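Local coordinates for protein xylose isomerase-like TIM barrel (Anabaena variabilis ATCC 29413, PDB 2QW5) that binds a zinc ion and D-xylose in a TIM barrel and is probably a sugar phosphate isomerase or epimerase, at residues 282-287 and 300-305; 16-21 and 312-317; 43-48 and 316-321; 214-219 and 251-256. All blocks are in the same frame, centred on the assembly; numbering follows the deposited sequence.

Interaction 1 (282-287 and 300-305). With XLS (D-xylose), chain C.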
loop_
_atom_site.group_PDB
_atom_site.type_symbol
_atom_site.label_atom_id
_atom_site.label_comp_id
_atom_site.label_asym_id
_atom_site.label_seq_id
_atom_site.Cartn_x
_atom_site.Cartn_y
_atom_site.Cartn_z
ATOM N N ILE A 282 -8.992 26.654 3.056
ATOM C CA ILE A 282 -9.742 25.604 3.694
ATOM C C ILE A 282 -9.865 24.442 2.667
ATOM O O ILE A 282 -10.338 24.638 1.525
ATOM C CB ILE A 282 -11.151 26.133 4.141
ATOM C CG1 ILE A 282 -10.977 27.207 5.250
ATOM C CG2 ILE A 282 -12.051 24.970 4.641
ATOM C CD1 ILE A 282 -12.296 27.839 5.710
ATOM N N PHE A 283 -9.456 23.255 3.109
ATOM C CA PHE A 283 -9.484 22.029 2.326
ATOM C C PHE A 283 -10.781 21.321 2.685
ATOM O O PHE A 283 -10.907 20.737 3.743
ATOM C CB PHE A 283 -8.276 21.147 2.648
ATOM C CG PHE A 283 -7.007 21.664 2.070
ATOM C CD1 PHE A 283 -6.375 22.752 2.638
ATOM C CD2 PHE A 283 -6.453 21.089 0.941
ATOM C CE1 PHE A 283 -5.174 23.254 2.106
ATOM C CE2 PHE A 283 -5.221 21.587 0.420
ATOM C CZ PHE A 283 -4.622 22.675 1.014
ATOM N N ASN A 284 -11.784 21.405 1.826
ATOM C CA ASN A 284 -13.051 20.723 2.126
ATOM C C ASN A 284 -12.863 19.188 2.037
ATOM O O ASN A 284 -11.933 18.704 1.394
ATOM C CB ASN A 284 -14.142 21.268 1.203
ATOM C CG ASN A 284 -15.530 20.934 1.672
ATOM O OD1 ASN A 284 -15.701 20.419 2.777
ATOM N ND2 ASN A 284 -16.554 21.237 0.831
ATOM N N ALA A 285 -13.691 18.419 2.735
ATOM C CA ALA A 285 -13.641 16.940 2.649
ATOM C C ALA A 285 -14.265 16.476 1.305
ATOM O O ALA A 285 -15.366 15.939 1.244
ATOM C CB ALA A 285 -14.292 16.285 3.878
ATOM N N ILE A 286 -13.521 16.744 0.220
ATOM C CA ILE A 286 -13.898 16.383 -1.136
ATOM C C ILE A 286 -13.044 15.178 -1.465
ATOM O O ILE A 286 -11.936 15.018 -0.873
ATOM C CB ILE A 286 -13.708 17.542 -2.218
ATOM C CG1 ILE A 286 -12.264 18.070 -2.244
ATOM C CG2 ILE A 286 -14.721 18.658 -1.970
ATOM C CD1 ILE A 286 -11.955 19.041 -3.415
ATOM N N PRO A 287 -13.477 14.353 -2.433
ATOM C CA PRO A 287 -12.700 13.150 -2.789
ATOM C C PRO A 287 -11.184 13.354 -2.976
ATOM O O PRO A 287 -10.397 12.502 -2.550
ATOM C CB PRO A 287 -13.373 12.694 -4.077
ATOM C CG PRO A 287 -14.821 13.044 -3.844
ATOM C CD PRO A 287 -14.724 14.423 -3.241
ATOM N N PHE A 300 -18.184 19.979 4.408
ATOM C CA PHE A 300 -18.967 21.228 4.395
ATOM C C PHE A 300 -19.651 21.136 3.030
ATOM O O PHE A 300 -19.058 21.456 1.983
ATOM C CB PHE A 300 -18.105 22.482 4.512
ATOM C CG PHE A 300 -17.056 22.396 5.572
ATOM C CD1 PHE A 300 -17.401 22.069 6.876
ATOM C CD2 PHE A 300 -15.722 22.699 5.282
ATOM C CE1 PHE A 300 -16.458 22.028 7.887
ATOM C CE2 PHE A 300 -14.759 22.664 6.295
ATOM C CZ PHE A 300 -15.127 22.302 7.599
ATOM N N TRP A 301 -20.892 20.644 3.043
ATOM C CA TRP A 301 -21.600 20.335 1.811
ATOM C C TRP A 301 -21.733 21.536 0.894
ATOM O O TRP A 301 -21.972 22.647 1.344
ATOM C CB TRP A 301 -22.948 19.669 2.052
ATOM C CG TRP A 301 -23.896 20.429 2.864
ATOM C CD1 TRP A 301 -24.002 20.399 4.201
ATOM C CD2 TRP A 301 -24.956 21.279 2.391
ATOM N NE1 TRP A 301 -25.013 21.219 4.613
ATOM C CE2 TRP A 301 -25.637 21.750 3.524
ATOM C CE3 TRP A 301 -25.371 21.705 1.124
ATOM C CZ2 TRP A 301 -26.719 22.633 3.452
ATOM C CZ3 TRP A 301 -26.462 22.594 1.039
ATOM C CH2 TRP A 301 -27.115 23.050 2.210
ATOM N N ILE A 302 -21.551 21.282 -0.391
ATOM C CA ILE A 302 -21.519 22.327 -1.398
ATOM C C ILE A 302 -22.937 22.510 -1.959
ATOM O O ILE A 302 -23.436 21.594 -2.601
ATOM C CB ILE A 302 -20.517 22.009 -2.491
ATOM C CG1 ILE A 302 -19.111 21.852 -1.891
ATOM C CG2 ILE A 302 -20.493 23.156 -3.523
ATOM C CD1 ILE A 302 -18.121 21.057 -2.808
ATOM N N PRO A 303 -23.577 23.681 -1.713
ATOM C CA PRO A 303 -24.931 23.900 -2.233
ATOM C C PRO A 303 -25.027 23.721 -3.749
ATOM O O PRO A 303 -24.177 24.232 -4.481
ATOM C CB PRO A 303 -25.228 25.344 -1.820
ATOM C CG PRO A 303 -24.448 25.526 -0.587
ATOM C CD PRO A 303 -23.137 24.873 -0.959
ATOM N N ASP A 304 -26.019 22.919 -4.150
ATOM C CA ASP A 304 -26.328 22.498 -5.540
ATOM C C ASP A 304 -25.611 21.212 -5.958
ATOM O O ASP A 304 -26.229 20.381 -6.639
ATOM C CB ASP A 304 -26.248 23.629 -6.590
ATOM C CG ASP A 304 -27.348 24.677 -6.386
ATOM O OD1 ASP A 304 -28.538 24.288 -6.429
ATOM O OD2 ASP A 304 -27.030 25.872 -6.183
ATOM N N GLU A 305 -24.359 21.013 -5.536
ATOM C CA GLU A 305 -23.673 19.762 -5.831
ATOM C C GLU A 305 -24.154 18.682 -4.886
ATOM O O GLU A 305 -24.679 17.644 -5.334
ATOM C CB GLU A 305 -22.158 19.890 -5.732
ATOM C CG GLU A 305 -21.421 18.552 -6.002
ATOM C CD GLU A 305 -19.933 18.653 -5.849
ATOM O OE1 GLU A 305 -19.417 19.790 -5.754
ATOM O OE2 GLU A 305 -19.285 17.584 -5.837
HETATM C C1 XLS C . -1.401 21.601 0.220
HETATM C C2 XLS C . -0.706 21.837 -1.115
HETATM C C3 XLS C . -1.161 20.861 -2.256
HETATM C C4 XLS C . -1.254 21.499 -3.628
HETATM O O1 XLS C . -0.798 21.744 1.511
HETATM O O2 XLS C . -0.757 23.212 -1.498
HETATM O O3 XLS C . -2.398 20.161 -2.112
HETATM O O4 XLS C . -0.056 22.176 -3.880
#

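Interaction 2 (16-21 and 312-317)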
loop_
_atom_site.group_PDB
_atom_site.type_symbol
_atom_site.label_atom_id
_atom_site.label_comp_id
_atom_site.label_asym_id
_atom_site.label_seq_id
_atom_site.Cartn_x
_atom_site.Cartn_y
_atom_site.Cartn_z
ATOM N N PHE A 16 -9.918 25.165 -3.103
ATOM C CA PHE A 16 -9.915 23.846 -2.396
ATOM C C PHE A 16 -11.161 23.577 -1.510
ATOM O O PHE A 16 -11.319 22.469 -0.984
ATOM C CB PHE A 16 -8.650 23.679 -1.567
ATOM C CG PHE A 16 -7.388 23.555 -2.380
ATOM C CD1 PHE A 16 -7.364 22.929 -3.634
ATOM C CD2 PHE A 16 -6.184 23.983 -1.845
ATOM C CE1 PHE A 16 -6.187 22.729 -4.318
ATOM C CE2 PHE A 16 -5.004 23.809 -2.566
ATOM C CZ PHE A 16 -5.008 23.165 -3.792
HETATM N N MSE A 17 -11.999 24.602 -1.284
HETATM C CA MSE A 17 -13.301 24.439 -0.657
HETATM C C MSE A 17 -14.188 23.586 -1.596
HETATM O O MSE A 17 -15.127 22.941 -1.126
HETATM C CB MSE A 17 -13.968 25.789 -0.433
HETATM C CG MSE A 17 -15.378 25.759 0.251
HETATM SE SE MSE A 17 -15.253 24.979 1.995
HETATM C CE MSE A 17 -14.872 26.554 2.950
ATOM N N PHE A 18 -13.905 23.613 -2.912
ATOM C CA PHE A 18 -14.721 22.940 -3.929
ATOM C C PHE A 18 -14.045 21.903 -4.811
ATOM O O PHE A 18 -14.683 20.912 -5.197
ATOM C CB PHE A 18 -15.296 24.008 -4.898
ATOM C CG PHE A 18 -15.880 25.198 -4.219
ATOM C CD1 PHE A 18 -17.059 25.098 -3.511
ATOM C CD2 PHE A 18 -15.265 26.437 -4.293
ATOM C CE1 PHE A 18 -17.607 26.214 -2.860
ATOM C CE2 PHE A 18 -15.799 27.550 -3.644
ATOM C CZ PHE A 18 -16.987 27.442 -2.937
ATOM N N THR A 19 -12.771 22.121 -5.163
ATOM C CA THR A 19 -12.151 21.329 -6.210
ATOM C C THR A 19 -10.650 21.455 -6.284
ATOM O O THR A 19 -10.090 22.329 -5.656
ATOM C CB THR A 19 -12.722 21.803 -7.572
ATOM O OG1 THR A 19 -12.384 20.886 -8.608
ATOM C CG2 THR A 19 -12.246 23.231 -7.929
ATOM N N THR A 20 -10.013 20.535 -7.007
ATOM C CA THR A 20 -8.571 20.633 -7.352
ATOM C C THR A 20 -8.382 20.912 -8.879
ATOM O O THR A 20 -7.234 21.023 -9.373
ATOM C CB THR A 20 -7.763 19.376 -6.951
ATOM O OG1 THR A 20 -8.182 18.267 -7.737
ATOM C CG2 THR A 20 -7.926 19.063 -5.506
ATOM N N ASN A 21 -9.494 21.037 -9.620
ATOM C CA ASN A 21 -9.480 21.199 -11.084
ATOM C C ASN A 21 -10.536 22.210 -11.541
ATOM O O ASN A 21 -11.748 21.965 -11.429
ATOM C CB ASN A 21 -9.716 19.846 -11.774
ATOM C CG ASN A 21 -9.343 19.857 -13.249
ATOM O OD1 ASN A 21 -9.556 20.838 -13.978
ATOM N ND2 ASN A 21 -8.767 18.761 -13.701
ATOM N N PRO A 312 -22.982 22.412 8.833
ATOM C CA PRO A 312 -22.600 23.616 8.077
ATOM C C PRO A 312 -22.219 23.323 6.618
ATOM O O PRO A 312 -21.630 22.256 6.329
ATOM C CB PRO A 312 -21.402 24.155 8.883
ATOM C CG PRO A 312 -21.606 23.638 10.234
ATOM C CD PRO A 312 -22.128 22.259 10.024
ATOM N N ASN A 313 -22.629 24.229 5.717
ATOM C CA ASN A 313 -22.344 24.126 4.289
ATOM C C ASN A 313 -21.059 24.897 3.970
ATOM O O ASN A 313 -20.512 25.590 4.834
ATOM C CB ASN A 313 -23.563 24.484 3.406
ATOM C CG ASN A 313 -23.886 25.966 3.307
ATOM O OD1 ASN A 313 -23.037 26.843 3.371
ATOM N ND2 ASN A 313 -25.161 26.234 3.078
ATOM N N ALA A 314 -20.606 24.755 2.733
ATOM C CA ALA A 314 -19.377 25.399 2.251
ATOM C C ALA A 314 -19.367 26.923 2.432
ATOM O O ALA A 314 -18.359 27.507 2.814
ATOM C CB ALA A 314 -19.140 25.025 0.757
ATOM N N TYR A 315 -20.522 27.561 2.201
ATOM C CA TYR A 315 -20.655 29.009 2.319
ATOM C C TYR A 315 -20.700 29.493 3.749
ATOM O O TYR A 315 -20.149 30.545 4.058
ATOM C CB TYR A 315 -21.880 29.505 1.532
ATOM C CG TYR A 315 -21.805 29.252 0.048
ATOM C CD1 TYR A 315 -20.628 29.473 -0.671
ATOM C CD2 TYR A 315 -22.943 28.917 -0.670
ATOM C CE1 TYR A 315 -20.552 29.260 -2.019
ATOM C CE2 TYR A 315 -22.890 28.705 -2.053
ATOM C CZ TYR A 315 -21.692 28.893 -2.718
ATOM O OH TYR A 315 -21.603 28.710 -4.061
ATOM N N ASP A 316 -21.346 28.717 4.621
ATOM C CA ASP A 316 -21.353 28.987 6.056
ATOM C C ASP A 316 -19.911 29.077 6.572
ATOM O O ASP A 316 -19.552 30.043 7.229
ATOM C CB ASP A 316 -22.099 27.891 6.843
ATOM C CG ASP A 316 -23.563 27.749 6.424
ATOM O OD1 ASP A 316 -24.206 28.751 6.034
ATOM O OD2 ASP A 316 -24.073 26.614 6.484
ATOM N N ILE A 317 -19.103 28.070 6.251
ATOM C CA ILE A 317 -17.704 28.035 6.701
ATOM C C ILE A 317 -16.894 29.209 6.107
ATOM O O ILE A 317 -16.136 29.855 6.839
ATOM C CB ILE A 317 -17.061 26.656 6.425
ATOM C CG1 ILE A 317 -17.787 25.554 7.231
ATOM C CG2 ILE A 317 -15.555 26.616 6.766
ATOM C CD1 ILE A 317 -17.823 25.749 8.749
#

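Interaction 3 (43-48 and 316-321)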
loop_
_atom_site.group_PDB
_atom_site.type_symbol
_atom_site.label_atom_id
_atom_site.label_comp_id
_atom_site.label_asym_id
_atom_site.label_seq_id
_atom_site.Cartn_x
_atom_site.Cartn_y
_atom_site.Cartn_z
ATOM N N PHE A 43 -19.687 37.937 0.813
ATOM C CA PHE A 43 -19.089 37.840 2.152
ATOM C C PHE A 43 -17.876 38.749 2.339
ATOM O O PHE A 43 -17.384 38.886 3.458
ATOM C CB PHE A 43 -18.630 36.399 2.478
ATOM C CG PHE A 43 -19.690 35.351 2.308
ATOM C CD1 PHE A 43 -21.032 35.600 2.634
ATOM C CD2 PHE A 43 -19.335 34.073 1.890
ATOM C CE1 PHE A 43 -22.011 34.606 2.483
ATOM C CE2 PHE A 43 -20.303 33.060 1.733
ATOM C CZ PHE A 43 -21.659 33.338 2.029
ATOM N N GLY A 44 -17.369 39.316 1.243
ATOM C CA GLY A 44 -16.257 40.256 1.255
ATOM C C GLY A 44 -14.969 39.795 0.611
ATOM O O GLY A 44 -13.990 40.519 0.646
ATOM N N TYR A 45 -14.955 38.605 0.029
ATOM C CA TYR A 45 -13.749 38.084 -0.636
ATOM C C TYR A 45 -13.534 38.869 -1.915
ATOM O O TYR A 45 -14.492 39.110 -2.652
ATOM C CB TYR A 45 -13.872 36.576 -0.925
ATOM C CG TYR A 45 -13.815 35.715 0.325
ATOM C CD1 TYR A 45 -12.590 35.492 0.966
ATOM C CD2 TYR A 45 -14.970 35.092 0.856
ATOM C CE1 TYR A 45 -12.512 34.726 2.111
ATOM C CE2 TYR A 45 -14.904 34.294 1.992
ATOM C CZ TYR A 45 -13.660 34.091 2.607
ATOM O OH TYR A 45 -13.564 33.334 3.757
ATOM N N SER A 46 -12.291 39.301 -2.128
ATOM C CA SER A 46 -11.870 40.089 -3.293
ATOM C C SER A 46 -10.962 39.332 -4.285
ATOM O O SER A 46 -10.622 39.851 -5.370
ATOM C CB SER A 46 -11.193 41.351 -2.815
ATOM O OG SER A 46 -10.014 41.019 -2.149
ATOM N N GLY A 47 -10.596 38.104 -3.937
ATOM C CA GLY A 47 -9.824 37.277 -4.847
ATOM C C GLY A 47 -9.886 35.802 -4.498
ATOM O O GLY A 47 -10.354 35.426 -3.428
ATOM N N PHE A 48 -9.405 34.976 -5.422
ATOM C CA PHE A 48 -9.537 33.487 -5.305
ATOM C C PHE A 48 -8.288 32.762 -5.688
ATOM O O PHE A 48 -7.618 33.232 -6.572
ATOM C CB PHE A 48 -10.729 33.049 -6.158
ATOM C CG PHE A 48 -11.981 33.748 -5.760
ATOM C CD1 PHE A 48 -12.779 33.251 -4.731
ATOM C CD2 PHE A 48 -12.278 34.981 -6.294
ATOM C CE1 PHE A 48 -13.918 33.968 -4.293
ATOM C CE2 PHE A 48 -13.401 35.725 -5.856
ATOM C CZ PHE A 48 -14.216 35.212 -4.856
ATOM N N ASP A 316 -21.346 28.717 4.621
ATOM C CA ASP A 316 -21.353 28.987 6.056
ATOM C C ASP A 316 -19.911 29.077 6.572
ATOM O O ASP A 316 -19.552 30.043 7.229
ATOM C CB ASP A 316 -22.099 27.891 6.843
ATOM C CG ASP A 316 -23.563 27.749 6.424
ATOM O OD1 ASP A 316 -24.206 28.751 6.034
ATOM O OD2 ASP A 316 -24.073 26.614 6.484
ATOM N N ILE A 317 -19.103 28.070 6.251
ATOM C CA ILE A 317 -17.704 28.035 6.701
ATOM C C ILE A 317 -16.894 29.209 6.107
ATOM O O ILE A 317 -16.136 29.855 6.839
ATOM C CB ILE A 317 -17.061 26.656 6.425
ATOM C CG1 ILE A 317 -17.787 25.554 7.231
ATOM C CG2 ILE A 317 -15.555 26.616 6.766
ATOM C CD1 ILE A 317 -17.823 25.749 8.749
ATOM N N ALA A 318 -17.084 29.476 4.812
ATOM C CA ALA A 318 -16.393 30.587 4.105
ATOM C C ALA A 318 -16.683 31.946 4.751
ATOM O O ALA A 318 -15.777 32.761 4.972
ATOM C CB ALA A 318 -16.787 30.611 2.616
ATOM N N ASP A 319 -17.949 32.163 5.091
ATOM C CA ASP A 319 -18.373 33.410 5.712
ATOM C C ASP A 319 -17.775 33.569 7.108
ATOM O O ASP A 319 -17.268 34.639 7.446
ATOM C CB ASP A 319 -19.902 33.491 5.761
ATOM C CG ASP A 319 -20.412 34.879 6.113
ATOM O OD1 ASP A 319 -19.736 35.892 5.801
ATOM O OD2 ASP A 319 -21.527 34.940 6.665
ATOM N N GLU A 320 -17.830 32.508 7.921
ATOM C CA GLU A 320 -17.245 32.560 9.272
ATOM C C GLU A 320 -15.741 32.757 9.205
ATOM O O GLU A 320 -15.174 33.387 10.099
ATOM C CB GLU A 320 -17.515 31.266 10.054
ATOM C CG GLU A 320 -18.971 31.003 10.379
ATOM C CD GLU A 320 -19.578 31.979 11.397
ATOM O OE1 GLU A 320 -18.873 32.453 12.318
ATOM O OE2 GLU A 320 -20.789 32.265 11.276
ATOM N N ALA A 321 -15.118 32.201 8.166
ATOM C CA ALA A 321 -13.636 32.301 7.969
ATOM C C ALA A 321 -13.176 33.782 7.760
ATOM O O ALA A 321 -12.211 34.249 8.385
ATOM C CB ALA A 321 -13.206 31.401 6.784
HETATM O O HOH W 1 -18.608 38.334 5.889
#

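Interaction 4 (214-219 and 251-256). With ZN (zinc ion), chain D; XLS (D-xylose), chain C.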
loop_
_atom_site.group_PDB
_atom_site.type_symbol
_atom_site.label_atom_id
_atom_site.label_comp_id
_atom_site.label_asym_id
_atom_site.label_seq_id
_atom_site.Cartn_x
_atom_site.Cartn_y
_atom_site.Cartn_z
ATOM N N VAL A 214 5.567 31.560 0.486
ATOM C CA VAL A 214 4.250 31.732 1.069
ATOM C C VAL A 214 4.397 31.132 2.477
ATOM O O VAL A 214 5.013 30.065 2.629
ATOM C CB VAL A 214 3.107 31.044 0.305
ATOM C CG1 VAL A 214 3.465 29.592 -0.107
ATOM C CG2 VAL A 214 1.832 31.140 1.127
ATOM N N ILE A 215 3.895 31.843 3.496
ATOM C CA ILE A 215 3.807 31.328 4.852
ATOM C C ILE A 215 2.334 31.008 5.073
ATOM O O ILE A 215 1.505 31.905 4.973
ATOM C CB ILE A 215 4.309 32.315 5.928
ATOM C CG1 ILE A 215 5.758 32.774 5.647
ATOM C CG2 ILE A 215 4.220 31.648 7.336
ATOM C CD1 ILE A 215 6.196 33.853 6.585
ATOM N N ASP A 216 2.048 29.731 5.343
ATOM C CA ASP A 216 0.701 29.181 5.610
ATOM C C ASP A 216 0.724 28.828 7.102
ATOM O O ASP A 216 1.607 28.052 7.537
ATOM C CB ASP A 216 0.500 27.961 4.734
ATOM C CG ASP A 216 -0.779 27.157 5.049
ATOM O OD1 ASP A 216 -1.073 26.878 6.225
ATOM O OD2 ASP A 216 -1.436 26.740 4.088
ATOM N N SER A 217 -0.226 29.376 7.866
ATOM C CA SER A 217 -0.286 29.194 9.323
ATOM C C SER A 217 -0.426 27.732 9.773
ATOM O O SER A 217 0.172 27.356 10.786
ATOM C CB SER A 217 -1.415 30.030 9.923
ATOM O OG SER A 217 -2.699 29.633 9.405
ATOM N N ALA A 218 -1.189 26.912 9.023
ATOM C CA ALA A 218 -1.335 25.461 9.334
ATOM C C ALA A 218 0.023 24.753 9.292
ATOM O O ALA A 218 0.374 24.031 10.240
ATOM C CB ALA A 218 -2.297 24.776 8.368
ATOM N N HIS A 219 0.796 25.000 8.228
ATOM C CA HIS A 219 2.162 24.416 8.103
ATOM C C HIS A 219 3.142 24.979 9.099
ATOM O O HIS A 219 3.987 24.203 9.622
ATOM C CB HIS A 219 2.718 24.496 6.686
ATOM C CG HIS A 219 1.828 23.869 5.669
ATOM N ND1 HIS A 219 1.306 22.604 5.821
ATOM C CD2 HIS A 219 1.376 24.329 4.484
ATOM C CE1 HIS A 219 0.526 22.332 4.785
ATOM N NE2 HIS A 219 0.599 23.338 3.931
ATOM N N PRO A 251 -5.069 24.292 11.924
ATOM C CA PRO A 251 -4.273 23.030 11.890
ATOM C C PRO A 251 -4.927 21.822 11.220
ATOM O O PRO A 251 -4.239 21.064 10.534
ATOM C CB PRO A 251 -4.043 22.740 13.374
ATOM C CG PRO A 251 -3.970 24.131 13.980
ATOM C CD PRO A 251 -5.111 24.853 13.289
ATOM N N ASP A 252 -6.250 21.675 11.382
ATOM C CA ASP A 252 -6.962 20.561 10.755
ATOM C C ASP A 252 -7.391 20.840 9.308
ATOM O O ASP A 252 -7.990 19.982 8.696
ATOM C CB ASP A 252 -8.136 20.083 11.625
ATOM C CG ASP A 252 -9.443 20.843 11.373
ATOM O OD1 ASP A 252 -9.417 21.975 10.873
ATOM O OD2 ASP A 252 -10.505 20.263 11.709
ATOM N N ARG A 253 -7.116 22.050 8.818
ATOM C CA ARG A 253 -7.395 22.555 7.463
ATOM C C ARG A 253 -8.880 22.769 7.185
ATOM O O ARG A 253 -9.201 23.037 6.061
ATOM C CB ARG A 253 -6.776 21.720 6.336
ATOM C CG ARG A 253 -5.403 21.143 6.568
ATOM C CD ARG A 253 -4.353 22.065 7.073
ATOM N NE ARG A 253 -4.068 23.223 6.241
ATOM C CZ ARG A 253 -3.271 23.283 5.165
ATOM N NH1 ARG A 253 -2.690 22.199 4.610
ATOM N NH2 ARG A 253 -3.129 24.458 4.573
ATOM N N GLY A 254 -9.730 22.717 8.213
ATOM C CA GLY A 254 -11.188 22.877 8.078
ATOM C C GLY A 254 -11.695 24.246 8.526
ATOM O O GLY A 254 -11.298 25.257 7.955
ATOM N N ALA A 255 -12.530 24.269 9.579
ATOM C CA ALA A 255 -13.183 25.488 10.068
ATOM C C ALA A 255 -12.166 26.452 10.657
ATOM O O ALA A 255 -11.475 26.113 11.591
ATOM C CB ALA A 255 -14.242 25.165 11.091
ATOM N N LEU A 256 -12.107 27.665 10.126
ATOM C CA LEU A 256 -11.094 28.639 10.586
ATOM C C LEU A 256 -11.480 29.339 11.905
ATOM O O LEU A 256 -10.621 29.753 12.685
ATOM C CB LEU A 256 -10.801 29.614 9.435
ATOM C CG LEU A 256 -9.657 30.622 9.544
ATOM C CD1 LEU A 256 -8.314 29.921 9.823
ATOM C CD2 LEU A 256 -9.627 31.458 8.263
HETATM ZN ZN ZN D . -1.324 26.165 1.875
HETATM C C1 XLS C . -1.401 21.601 0.220
HETATM C C2 XLS C . -0.706 21.837 -1.115
HETATM C C3 XLS C . -1.161 20.861 -2.256
HETATM C C4 XLS C . -1.254 21.499 -3.628
HETATM O O1 XLS C . -0.798 21.744 1.511
HETATM O O2 XLS C . -0.757 23.212 -1.498
HETATM O O3 XLS C . -2.398 20.161 -2.112
HETATM O O4 XLS C . -0.056 22.176 -3.880
HETATM O O HOH W 2 -1.528 24.146 1.871
#

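Interaction 1 (282-287 and 300-305)
N284 and F300 meet with their flat groups nearly parallel, the carboxamide and the phenyl plane 14° apart, and the amide lies alongside the ring's own backbone. The N284 chain runs with CG anti to the backbone N (chi1 -164°), which carries the carboxamide across to the main chain of F300. There it makes two bonds to one residue. N284 OD1 accepts from F300 N at 3.0 Å, and N284 ND2 donates to F300 O at 2.8 Å; each bond arrives in the carbonyl plane of its acceptor, on a lone pair. N284 OD1 also takes a weak bond from N of A285, the central residue of an inverse gamma turn, while ND2 gives a further bond to M17 O. I282 crosses the F300 side chain at about a right angle, its CG2 3.9 Å from F300 CE2. I302 CG1 packs beside the amide, 3.8 Å from N284 ND2. F283 points away from this pairing, and its CZ reaches D-xylose C1 at 3.5 Å; its ring stacks on F16. Buried among hydrocarbon groups, the carboxamide has bonds at both its oxygen and its nitrogen. Its donor and acceptor match the C=O and N-H of one residue, F300, so the two bonds fix its rotation and pin the loop after strand 278-280, which carries F283 to the sugar, to the segment 300-305.

Interaction 2 (16-21 and 312-317)
N313 caps helix 314-332 before the contact proper begins. Its OD1 accepts from D316 N at 2.8 Å, and N313 N donates to D316 OD2 at 2.9 Å: a capping box. A314 follows, and its methyl group meets two residues of the loop after strand 11-14. A314 CB lies 3.9 Å from CG of M17, a selenomethionine, and 4.1 Å from F18 CE1. Y315 points its CB away from segment 16-21, but the ring swings back so that CE1 stands 4.1 Å from F18 CZ, the two side chains crossing at about a right angle; its hydroxyl is bonded to H36 ND1 on helix 27-42. I317, one turn on from N313, offers CG2 to the tip of M17, whose CE is 3.9 Å away. That tip gets there because M17 CG is anti to the backbone N (chi1 -179°) and the chain then bends at both later torsions, bringing CE within 3.6 Å of A314 O as well. M17 CG also lies over one face of the F18 ring, offset toward its rim. No hydrogen bond joins the two segments. The contact is apolar, aliphatic groups of M17 on A314 and I317 and the F18 ring against the A314 methyl and the Y315 ring, so it rests on burial, while the capping box probably helps place A314 and I317.

Interaction 3 (43-48 and 316-321)
One face of the F43 ring carries D319: CB sits over its centre, 3.8 Å from the centroid and 5° off the normal, a CH-pi contact. The D319 carboxylate continues the stack at 22° to the ring, OD1 3.4 Å from F43 CD1. A water ties the same two residues, donating to F43 O and to D319 OD1. The Y45 ring presents its edge instead: A318 O lies in its plane, and Y45 OH donates to it at 2.6 Å, in the carbonyl plane, on a lone pair. Beside that bond A318 CB packs 4.2 Å from Y45 CE2, and A321 CB 3.6 Å from Y45 OH. An alanine in place of F43 removes the ring under D319 CB and would probably loosen helix 314-332 against this turn. G44, with positive phi in a Schellman motif, ends helix 27-42 between the two aromatics. The contact thus sets helix 314-332 against the turn leading into strand 47-51, with L40 of helix 27-42 and I13 of strand 11-14 packed on A318.

Interaction 4 (214-219 and 251-256)
D216 OD2 binds the zinc ion at 2.3 Å, beside E183, Q247, E281 and a water. D216 and R253 reach tip to tip, their flat ends 74° apart; the zinc-bound oxygen, D216 OD2, comes nearest, 2.9 Å from R253 NH2. The salt bridge from D216 OD1 to R253 NH2, 3.6 Å, is one of charge alone, since the oxygen lies well out of the guanidinium plane. The positive group may help keep the carboxylate ionised. Hydrogen bonds to xylose O1 come from H219 NE2, at 3.2 Å, and from the zinc-bound water, 2.0 Å from the metal. R253 NH2 donates to the same water, and R253 NE is bonded to S249 OG. In packing, A218 CB lies over one guanidinium face, 3.2 Å from R253 NE, and H219 CE1 is 3.2 Å from R253 NH1. A leucine in place of R253 would remove the water's donor and the charge beside D216, and would probably leave the water less well placed against xylose O1. D216 ends strand 211-216 and N-caps helix 217-223; facing it is the loop after strand 243-248, where P251 packs on L222 of the second subunit.

In the fold
From the N terminus, interaction 2 opens first, in the loop after strand 11-14, and interaction 3 opens at the turn before strand 47-51. Their spans overlap and end on the same part of helix 314-332, sharing D316 and I317, so the last helix is fastened to the loop after the first strand and to the turn before the second, joining the two ends of the chain. Nested within both, the others lie in series. Interaction 4 ties the end of strand 211-216 to the loop after strand 243-248, beside the zinc, and is complete before interaction 1 joins the loop after strand 278-280 to segment 300-305. Interactions 1 and 4 both touch D-xylose, and a probable hydrogen bond from F283 N to R253 O couples them.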